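Local coordinates for protein nucleocapsid (Crimean-congo hemorrhagic fever virus, PDB 4AKL) that probably binds single- and double-stranded RNA, including the viral RNA panhandle, helps to package the viral genome, and cuts double-stranded DNA without sequence preference, at residues Ser458-Gln463 / Gly474-Ala479. Sequence-based numbering, arbitrary orientation.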
loop_
_atom_site.group_PDB
_atom_site.type_symbol
_atom_site.label_atom_id
_atom_site.label_comp_id
_atom_site.label_asym_id
_atom_site.label_seq_id
_atom_site.Cartn_x
_atom_site.Cartn_y
_atom_site.Cartn_z
ATOM N N SER A 458 0.907 4.877 -10.510
ATOM C CA SER A 458 0.658 4.723 -11.925
ATOM C C SER A 458 1.828 4.020 -12.571
ATOM O O SER A 458 1.629 3.217 -13.448
ATOM C CB SER A 458 0.452 6.076 -12.614
ATOM O OG SER A 458 -0.020 5.889 -13.915
ATOM N N LEU A 459 3.041 4.317 -12.134
ATOM C CA LEU A 459 4.260 3.700 -12.704
ATOM C C LEU A 459 4.434 2.198 -12.344
ATOM O O LEU A 459 5.066 1.450 -13.119
ATOM C CB LEU A 459 5.527 4.482 -12.318
ATOM C CG LEU A 459 5.749 5.892 -12.897
ATOM C CD1 LEU A 459 7.026 6.420 -12.329
ATOM C CD2 LEU A 459 5.788 5.928 -14.459
ATOM N N VAL A 460 3.895 1.764 -11.193
ATOM C CA VAL A 460 3.941 0.363 -10.851
ATOM C C VAL A 460 2.905 -0.420 -11.697
ATOM O O VAL A 460 3.030 -1.621 -11.833
ATOM C CB VAL A 460 3.761 0.074 -9.348
ATOM C CG1 VAL A 460 4.778 0.922 -8.483
ATOM C CG2 VAL A 460 2.368 0.320 -8.939
ATOM N N GLY A 461 1.923 0.282 -12.263
ATOM C CA GLY A 461 0.943 -0.284 -13.161
ATOM C C GLY A 461 -0.468 -0.313 -12.630
ATOM O O GLY A 461 -1.327 -0.954 -13.254
ATOM N N LYS A 462 -0.736 0.363 -11.507
ATOM C CA LYS A 462 -2.075 0.379 -10.957
ATOM C C LYS A 462 -2.960 1.174 -11.878
ATOM O O LYS A 462 -2.605 2.272 -12.276
ATOM C CB LYS A 462 -2.137 0.968 -9.521
ATOM C CG LYS A 462 -1.432 0.097 -8.466
ATOM C CD LYS A 462 -1.291 0.739 -7.054
ATOM C CE LYS A 462 -2.657 0.896 -6.353
ATOM N NZ LYS A 462 -2.638 1.202 -4.858
ATOM N N GLN A 463 -4.097 0.601 -12.215
ATOM C CA GLN A 463 -5.114 1.252 -13.000
ATOM C C GLN A 463 -6.484 1.331 -12.279
ATOM O O GLN A 463 -7.506 1.572 -12.916
ATOM C CB GLN A 463 -5.248 0.531 -14.316
ATOM C CG GLN A 463 -4.006 0.678 -15.133
ATOM C CD GLN A 463 -4.112 0.089 -16.465
ATOM O OE1 GLN A 463 -3.146 0.100 -17.181
ATOM N NE2 GLN A 463 -5.288 -0.440 -16.838
ATOM N N GLY A 474 10.329 -4.682 -9.079
ATOM C CA GLY A 474 11.134 -3.689 -9.779
ATOM C C GLY A 474 11.115 -2.345 -9.075
ATOM O O GLY A 474 10.645 -2.224 -7.968
ATOM N N ASN A 475 11.646 -1.343 -9.759
ATOM C CA ASN A 475 11.761 0.006 -9.255
ATOM C C ASN A 475 10.925 0.877 -10.186
ATOM O O ASN A 475 11.304 1.112 -11.350
ATOM C CB ASN A 475 13.248 0.413 -9.233
ATOM C CG ASN A 475 13.478 1.854 -8.729
ATOM O OD1 ASN A 475 12.694 2.396 -7.918
ATOM N ND2 ASN A 475 14.568 2.477 -9.211
ATOM N N ALA A 476 9.767 1.325 -9.695
ATOM C CA ALA A 476 8.886 2.207 -10.479
ATOM C C ALA A 476 9.654 3.409 -11.036
ATOM O O ALA A 476 9.499 3.765 -12.203
ATOM C CB ALA A 476 7.713 2.685 -9.637
ATOM N N THR A 477 10.502 3.986 -10.190
ATOM C CA THR A 477 11.239 5.214 -10.495
ATOM C C THR A 477 12.354 5.116 -11.557
ATOM O O THR A 477 13.004 6.127 -11.860
ATOM C CB THR A 477 11.811 5.816 -9.192
ATOM O OG1 THR A 477 11.906 7.245 -9.325
ATOM C CG2 THR A 477 13.170 5.217 -8.835
ATOM N N SER A 478 12.569 3.909 -12.098
ATOM C CA SER A 478 13.494 3.662 -13.190
ATOM C C SER A 478 12.827 3.815 -14.550
ATOM O O SER A 478 13.489 3.740 -15.554
ATOM C CB SER A 478 14.077 2.238 -13.087
ATOM O OG SER A 478 14.856 2.103 -11.913
ATOM N N ALA A 479 11.513 4.027 -14.578
ATOM C CA ALA A 479 10.791 4.107 -15.839
ATOM C C ALA A 479 11.363 5.142 -16.798
ATOM O O ALA A 479 11.773 6.228 -16.390
ATOM C CB ALA A 479 9.341 4.404 -15.600
#
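Ala476 pushes its methyl group into the notch between Leu459 and Val460, two neighbours in the last turn of helix 450-460. CB of Ala476 lies 3.6 Å from CG1 of Val460 and 3.9 Å from CB of Leu459. The small alanine is the bump; the two larger side chains form the hollow. In Val460, CG1 is set beside the backbone N and anti to the carbonyl carbon (chi1 -53°), and this is the branch that meets the alanine.

Leu459 is in turn a bump for the other segment. Its forked end fits against the short 3-10 turn 476-478. The two methyls have different partners. CD1 lies 3.6 Å from the carbonyl O of Ala476, a plain van der Waals contact. CD2 reaches CB of Ala479 at 4.0 Å. The leucine thus spans the turn from Ala476 to Ala479. The same carbonyl O accepts the backbone N-H of Ala479 at 3.1 Å, which brings the two alanines round to Leu459. The CA atoms of Val460 and Ala476 are 5.3 Å apart, so the two backbones come near each other with small groups between them, among them the alanine methyl and one branch of the valine.

Gly461 ends the helix in a Schellman motif with positive phi, and the chain turns away from the contact. The chain later returns to the helix end, just ahead of the short C-terminal strand 480-481. Leu170 of helix 163-181 touches both Leu459 and Thr477, so a third element joins this packing.

No hydrogen bond crosses between 458-463 and 474-479. The contact is small and almost wholly apolar, with most of it buried. Its hold therefore depends on close fit and exclusion of water, not on directed polar bonds.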